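Local atomic coordinates of alkaline phosphatase (Thermus thermophilus, PDB entry 7KWD), a protein that probably removes phosphate groups from phosphorylated compounds as a homodimeric zinc- and magnesium-binding alkaline phosphatase. Residues P475-S478 with E479-L483; A17-P20 with R21-Q25; M409-A412 with M413-R416. All blocks are in the same frame, centred on the assembly; numbering follows the deposited sequence.

In the fold
Along the chain, interaction 2 (A17-Q25) comes first, in the loop before strand 40-46; interaction 3 (M409-R416) follows at the end of helix 406-412; interaction 1 (P475-L483) comes last and opens helix 479-487. The two ends of the modelled chain are neighbours: interactions 1 and 2 lie on one side of its centre, about 16 Å apart between centres, and their nearest atoms stay about 5 Å apart. Interaction 3 is remote, its centre about 42 Å from that of interaction 1 and about 45 Å from that of interaction 2. Interactions 2 and 3 both pack against the second subunit, so two distant parts of the chain lie at the dimer interface.

Interaction 1: residues P475-S478 with E479-L483; sequences PVMS and EEEAL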
loop_
_atom_site.group_PDB
_atom_site.type_symbol
_atom_site.label_atom_id
_atom_site.label_comp_id
_atom_site.label_asym_id
_atom_site.label_seq_id
_atom_site.Cartn_x
_atom_site.Cartn_y
_atom_site.Cartn_z
ATOM N N PRO A 475 17.915 5.148 25.297
ATOM C CA PRO A 475 18.257 3.733 25.444
ATOM C C PRO A 475 17.384 2.816 24.607
ATOM O O PRO A 475 16.231 3.117 24.269
ATOM C CB PRO A 475 18.068 3.470 26.948
ATOM C CG PRO A 475 17.085 4.555 27.406
ATOM C CD PRO A 475 17.415 5.752 26.539
ATOM N N VAL A 476 17.958 1.673 24.309
ATOM C CA VAL A 476 17.389 0.631 23.480
ATOM C C VAL A 476 16.984 -0.549 24.345
ATOM O O VAL A 476 17.547 -0.786 25.413
ATOM C CB VAL A 476 18.457 0.240 22.439
ATOM C CG1 VAL A 476 18.105 -1.072 21.773
ATOM C CG2 VAL A 476 18.656 1.377 21.400
ATOM N N MET A 477 15.990 -1.293 23.869
ATOM C CA MET A 477 15.572 -2.578 24.424
ATOM C C MET A 477 15.491 -3.535 23.246
ATOM O O MET A 477 15.045 -3.149 22.160
ATOM C CB MET A 477 14.209 -2.475 25.157
ATOM C CG MET A 477 13.491 -3.798 25.509
ATOM S SD MET A 477 11.944 -3.571 26.482
ATOM C CE MET A 477 12.511 -2.447 27.762
ATOM N N SER A 478 15.937 -4.770 23.457
ATOM C CA SER A 478 15.880 -5.787 22.419
ATOM C C SER A 478 14.491 -6.399 22.381
ATOM O O SER A 478 13.718 -6.330 23.343
ATOM C CB SER A 478 16.908 -6.888 22.672
ATOM O OG SER A 478 16.460 -7.737 23.712
ATOM N N GLU A 479 14.173 -6.995 21.231
ATOM C CA GLU A 479 12.891 -7.663 21.081
ATOM C C GLU A 479 12.717 -8.757 22.127
ATOM O O GLU A 479 11.634 -8.903 22.728
ATOM C CB GLU A 479 12.793 -8.244 19.672
ATOM C CG GLU A 479 11.500 -9.005 19.410
ATOM C CD GLU A 479 11.412 -9.511 17.967
ATOM O OE1 GLU A 479 12.406 -9.353 17.229
ATOM O OE2 GLU A 479 10.367 -10.081 17.591
ATOM N N GLU A 480 13.768 -9.553 22.342
ATOM C CA GLU A 480 13.687 -10.633 23.321
ATOM C C GLU A 480 13.525 -10.071 24.727
ATOM O O GLU A 480 12.729 -10.588 25.518
ATOM C CB GLU A 480 14.918 -11.553 23.212
ATOM C CG GLU A 480 14.977 -12.442 21.948
ATOM C CD GLU A 480 13.881 -13.543 21.888
ATOM O OE1 GLU A 480 13.655 -14.259 22.907
ATOM O OE2 GLU A 480 13.243 -13.694 20.807
ATOM N N GLU A 481 14.211 -8.978 25.052
ATOM C CA GLU A 481 13.993 -8.407 26.380
ATOM C C GLU A 481 12.538 -8.035 26.552
ATOM O O GLU A 481 11.935 -8.307 27.595
ATOM C CB GLU A 481 14.868 -7.175 26.614
ATOM C CG GLU A 481 16.269 -7.468 27.086
ATOM C CD GLU A 481 17.207 -6.264 26.941
ATOM O OE1 GLU A 481 16.991 -5.413 26.044
ATOM O OE2 GLU A 481 18.168 -6.155 27.728
ATOM N N ALA A 482 11.954 -7.420 25.516
ATOM C CA ALA A 482 10.589 -6.913 25.589
ATOM C C ALA A 482 9.586 -8.048 25.693
ATOM O O ALA A 482 8.609 -7.961 26.442
ATOM C CB ALA A 482 10.295 -6.060 24.351
ATOM N N LEU A 483 9.817 -9.121 24.951
ATOM C CA LEU A 483 8.899 -10.249 24.989
ATOM C C LEU A 483 8.867 -10.889 26.376
ATOM O O LEU A 483 7.801 -11.303 26.849
ATOM C CB LEU A 483 9.309 -11.265 23.939
ATOM C CG LEU A 483 8.980 -10.906 22.493
ATOM C CD1 LEU A 483 9.644 -11.937 21.582
ATOM C CD2 LEU A 483 7.481 -10.861 22.227
HETATM O O HOH W 1 18.893 -3.979 25.177
#
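S478 and E481 form a capping box at the start of helix 479-487. S478 OG accepts a hydrogen bond from E481 N at 2.9 Å, and S478 N donates in return to E481 OE1, also at 2.9 Å and almost straight (178°). OE1 receives this N-H on its anti lone pair, away from OE2. A chi1 of -84° swings E481 CG to the side of its backbone N, and the extended chain beyond it carries the carboxylate back past S478. S478 OG also donates weakly to E481 OE1, while A482 N donates to S478 O. Without the hydroxyl, as with an alanine here, E481 N is likely to lose its capping acceptor and the carboxylate to turn more freely. The tight side is apolar: M477 and A482 are buried, with M477 SD 3.7 Å from A482 CB, and M477 CG lies beside E481 CB. On the other side E481 is exposed, and its OE1 takes a further bond from a water that also reaches V476 O weakly. Loops complete the buried side, H116 and D118 against M477 and L88 and T89 against A482, where the loop after helix 459-468 runs into the last helix of the modelled chain, 479-487.

Interaction 2: residues A17-P20 with R21-Q25; sequences ALLP and RGHTQ
The first torsions of L19 and H23 lay their side chains together across a type II beta turn, P20 to H23: chi1 of -70° points L19 CG away from its carbonyl carbon, and chi1 of 57° tucks H23 CG between its own backbone N and carbonyl carbon, with the imidazole against the leucine. The turn is closed by H23 N donating to P20 O at 2.9 Å. G22 fills the third position with positive phi, where a CB would be jammed against the carbonyl oxygen of R21. L19 covers one face of the ring in a CH-pi contact, its CB 3.7 Å from the H23 ring centroid and shifted toward the rim. Its CD1 reaches over the same ring to 3.4 Å from H23 ND1, and the two side chains cross at about a right angle. The turn belongs to the N-terminal loop that precedes strand 40-46, a surface segment far from the metal sites. It lies at the dimer interface: R21 makes backbone hydrogen bonds to the second subunit, and P20 packs on R62 of that subunit. Besides accepting the turn bond, P20 O lies at the ring edge, in its plane, 3.1 Å from H23 CD2.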
loop_
_atom_site.group_PDB
_atom_site.type_symbol
_atom_site.label_atom_id
_atom_site.label_comp_id
_atom_site.label_asym_id
_atom_site.label_seq_id
_atom_site.Cartn_x
_atom_site.Cartn_y
_atom_site.Cartn_z
ATOM N N ALA A 17 18.819 -14.821 18.419
ATOM C CA ALA A 17 19.097 -13.779 19.402
ATOM C C ALA A 17 20.300 -12.924 18.964
ATOM O O ALA A 17 20.811 -12.112 19.741
ATOM C CB ALA A 17 19.335 -14.397 20.794
ATOM N N LEU A 18 20.760 -13.104 17.728
ATOM C CA LEU A 18 21.535 -12.064 17.059
ATOM C C LEU A 18 20.962 -11.890 15.649
ATOM O O LEU A 18 19.980 -12.532 15.256
ATOM C CB LEU A 18 23.050 -12.339 17.071
ATOM C CG LEU A 18 23.872 -11.698 18.238
ATOM C CD1 LEU A 18 25.462 -11.850 18.092
ATOM C CD2 LEU A 18 23.535 -10.198 18.593
ATOM N N LEU A 19 21.558 -10.991 14.917
ATOM C CA LEU A 19 20.857 -10.342 13.828
ATOM C C LEU A 19 20.758 -11.235 12.591
ATOM O O LEU A 19 21.612 -12.087 12.345
ATOM C CB LEU A 19 21.565 -9.038 13.470
ATOM C CG LEU A 19 21.472 -7.896 14.476
ATOM C CD1 LEU A 19 22.307 -6.709 13.990
ATOM C CD2 LEU A 19 20.027 -7.460 14.709
ATOM N N PRO A 20 19.713 -11.041 11.797
ATOM C CA PRO A 20 19.552 -11.857 10.586
ATOM C C PRO A 20 20.677 -11.628 9.597
ATOM O O PRO A 20 21.225 -10.522 9.479
ATOM C CB PRO A 20 18.205 -11.394 10.015
ATOM C CG PRO A 20 17.891 -10.091 10.717
ATOM C CD PRO A 20 18.594 -10.098 12.018
ATOM N N ARG A 21 20.998 -12.689 8.855
ATOM C CA ARG A 21 21.990 -12.592 7.794
ATOM C C ARG A 21 21.597 -11.464 6.847
ATOM O O ARG A 21 20.456 -11.394 6.390
ATOM C CB ARG A 21 22.095 -13.921 7.037
ATOM C CG ARG A 21 23.221 -13.965 5.994
ATOM C CD ARG A 21 23.215 -15.275 5.181
ATOM N NE ARG A 21 22.146 -15.349 4.178
ATOM C CZ ARG A 21 21.081 -16.158 4.251
ATOM N NH1 ARG A 21 20.912 -16.978 5.298
ATOM N NH2 ARG A 21 20.177 -16.141 3.270
ATOM N N GLY A 22 22.546 -10.565 6.577
ATOM C CA GLY A 22 22.289 -9.394 5.765
ATOM C C GLY A 22 21.964 -8.132 6.529
ATOM O O GLY A 22 21.707 -7.100 5.897
ATOM N N HIS A 23 21.972 -8.172 7.863
ATOM C CA HIS A 23 21.580 -7.004 8.638
ATOM C C HIS A 23 22.415 -5.775 8.291
ATOM O O HIS A 23 21.928 -4.646 8.411
ATOM C CB HIS A 23 21.676 -7.308 10.144
ATOM C CG HIS A 23 23.043 -7.752 10.587
ATOM N ND1 HIS A 23 24.004 -6.872 11.046
ATOM C CD2 HIS A 23 23.598 -8.983 10.662
ATOM C CE1 HIS A 23 25.094 -7.541 11.366
ATOM N NE2 HIS A 23 24.877 -8.824 11.139
ATOM N N THR A 24 23.676 -5.956 7.885
ATOM C CA THR A 24 24.496 -4.778 7.600
ATOM C C THR A 24 24.002 -4.019 6.375
ATOM O O THR A 24 24.453 -2.904 6.131
ATOM C CB THR A 24 25.965 -5.150 7.377
ATOM O OG1 THR A 24 26.066 -6.026 6.265
ATOM C CG2 THR A 24 26.563 -5.815 8.609
ATOM N N GLN A 25 23.076 -4.596 5.613
ATOM C CA GLN A 25 22.546 -3.969 4.411
ATOM C C GLN A 25 21.036 -3.768 4.467
ATOM O O GLN A 25 20.422 -3.483 3.427
ATOM C CB GLN A 25 22.886 -4.826 3.188
ATOM C CG GLN A 25 24.288 -5.338 3.195
ATOM C CD GLN A 25 25.051 -4.831 2.025
ATOM O OE1 GLN A 25 25.201 -3.624 1.849
ATOM N NE2 GLN A 25 25.512 -5.742 1.183
#

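Interaction 3: residues M409-A412 with M413-R416; sequences MAWA and MVQR
M413 and V414 meet the last turn of helix 406-412 at its C-terminal end, which closes in a bifurcated bond; M413 is the first residue to leave helical backbone angles. M413 N gives one i to i-4 bond, to M409 O at 3.3 Å, and one i to i-3 bond, to A410 O at 3.1 Å. The A410 bond approaches from above the carbonyl plane. The side chain of M413 starts with CB beside A412, 3.6 Å from A412 C. With chi1 at 66°, CG of M413 turns back over its own backbone toward the helix end and lies 3.3 Å from A410 O and 3.6 Å from M409 O. From there the chain runs extended through chi2 and bends at chi3; SD and CE lead away from the helix end, and the side chain packs among F349, F369, K373 and V375. It joins the end of helix 406-412 to helices 349-356 and 362-373 in a buried part of the alkaline phosphatase fold. W411 faces the second subunit, its ring in a cation-pi contact with R400 of that subunit and its NE1 bonded to Q401 of its own chain. V414 continues the exit: its N donates to W411 O at 3.2 Å, and its CB packs near W411 CE3. V414 CG1 touches the same carbonyl, 3.2 Å from W411 O.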
loop_
_atom_site.group_PDB
_atom_site.type_symbol
_atom_site.label_atom_id
_atom_site.label_comp_id
_atom_site.label_asym_id
_atom_site.label_seq_id
_atom_site.Cartn_x
_atom_site.Cartn_y
_atom_site.Cartn_z
ATOM N N MET A 409 -21.511 -1.748 9.078
ATOM C CA MET A 409 -22.085 -0.706 8.234
ATOM C C MET A 409 -21.423 -0.696 6.859
ATOM O O MET A 409 -22.101 -0.585 5.832
ATOM C CB MET A 409 -21.941 0.644 8.935
ATOM C CG MET A 409 -22.821 0.751 10.187
ATOM S SD MET A 409 -22.561 2.209 11.197
ATOM C CE MET A 409 -23.401 3.470 10.222
ATOM N N ALA A 410 -20.100 -0.839 6.813
ATOM C CA ALA A 410 -19.419 -0.778 5.528
ATOM C C ALA A 410 -19.831 -1.943 4.649
ATOM O O ALA A 410 -20.150 -1.761 3.468
ATOM C CB ALA A 410 -17.904 -0.763 5.734
ATOM N N TRP A 411 -19.893 -3.142 5.236
ATOM C CA TRP A 411 -20.327 -4.309 4.490
ATOM C C TRP A 411 -21.796 -4.221 4.113
ATOM O O TRP A 411 -22.195 -4.747 3.067
ATOM C CB TRP A 411 -20.067 -5.572 5.305
ATOM C CG TRP A 411 -18.685 -6.103 5.145
ATOM C CD1 TRP A 411 -17.649 -5.987 6.029
ATOM C CD2 TRP A 411 -18.189 -6.859 4.036
ATOM N NE1 TRP A 411 -16.539 -6.626 5.534
ATOM C CE2 TRP A 411 -16.847 -7.161 4.307
ATOM C CE3 TRP A 411 -18.748 -7.303 2.832
ATOM C CZ2 TRP A 411 -16.058 -7.888 3.421
ATOM C CZ3 TRP A 411 -17.968 -8.019 1.961
ATOM C CH2 TRP A 411 -16.632 -8.299 2.255
ATOM N N ALA A 412 -22.602 -3.546 4.925
ATOM C CA ALA A 412 -24.010 -3.371 4.586
ATOM C C ALA A 412 -24.182 -2.583 3.293
ATOM O O ALA A 412 -25.159 -2.805 2.564
ATOM C CB ALA A 412 -24.734 -2.696 5.756
ATOM N N MET A 413 -23.234 -1.685 2.970
ATOM C CA MET A 413 -23.316 -0.890 1.750
ATOM C C MET A 413 -22.299 -1.338 0.703
ATOM O O MET A 413 -21.804 -0.524 -0.080
ATOM C CB MET A 413 -23.153 0.597 2.062
ATOM C CG MET A 413 -21.790 1.004 2.595
ATOM S SD MET A 413 -21.804 2.777 2.976
ATOM C CE MET A 413 -21.507 3.504 1.383
ATOM N N VAL A 414 -22.000 -2.631 0.666
ATOM C CA VAL A 414 -21.079 -3.166 -0.321
ATOM C C VAL A 414 -21.693 -3.071 -1.707
ATOM O O VAL A 414 -22.911 -3.117 -1.884
ATOM C CB VAL A 414 -20.712 -4.616 0.043
ATOM C CG1 VAL A 414 -21.950 -5.492 -0.012
ATOM C CG2 VAL A 414 -19.680 -5.204 -0.877
ATOM N N GLN A 415 -20.825 -2.905 -2.697
ATOM C CA GLN A 415 -21.171 -3.063 -4.099
ATOM C C GLN A 415 -21.942 -4.347 -4.339
ATOM O O GLN A 415 -21.548 -5.425 -3.878
ATOM C CB GLN A 415 -19.883 -3.076 -4.934
ATOM C CG GLN A 415 -20.067 -3.011 -6.466
ATOM C CD GLN A 415 -18.822 -3.456 -7.236
ATOM O OE1 GLN A 415 -17.703 -3.454 -6.705
ATOM N NE2 GLN A 415 -19.012 -3.848 -8.488
ATOM N N ARG A 416 -23.038 -4.226 -5.076
ATOM C CA ARG A 416 -23.847 -5.374 -5.483
ATOM C C ARG A 416 -23.854 -5.593 -6.990
ATOM O O ARG A 416 -23.947 -6.733 -7.447
ATOM C CB ARG A 416 -25.303 -5.196 -5.015
ATOM C CG ARG A 416 -25.499 -5.065 -3.533
ATOM C CD ARG A 416 -26.925 -4.635 -3.238
ATOM N NE ARG A 416 -27.166 -3.287 -3.754
ATOM C CZ ARG A 416 -28.358 -2.693 -3.828
ATOM N NH1 ARG A 416 -29.462 -3.320 -3.425
ATOM N NH2 ARG A 416 -28.440 -1.459 -4.306
#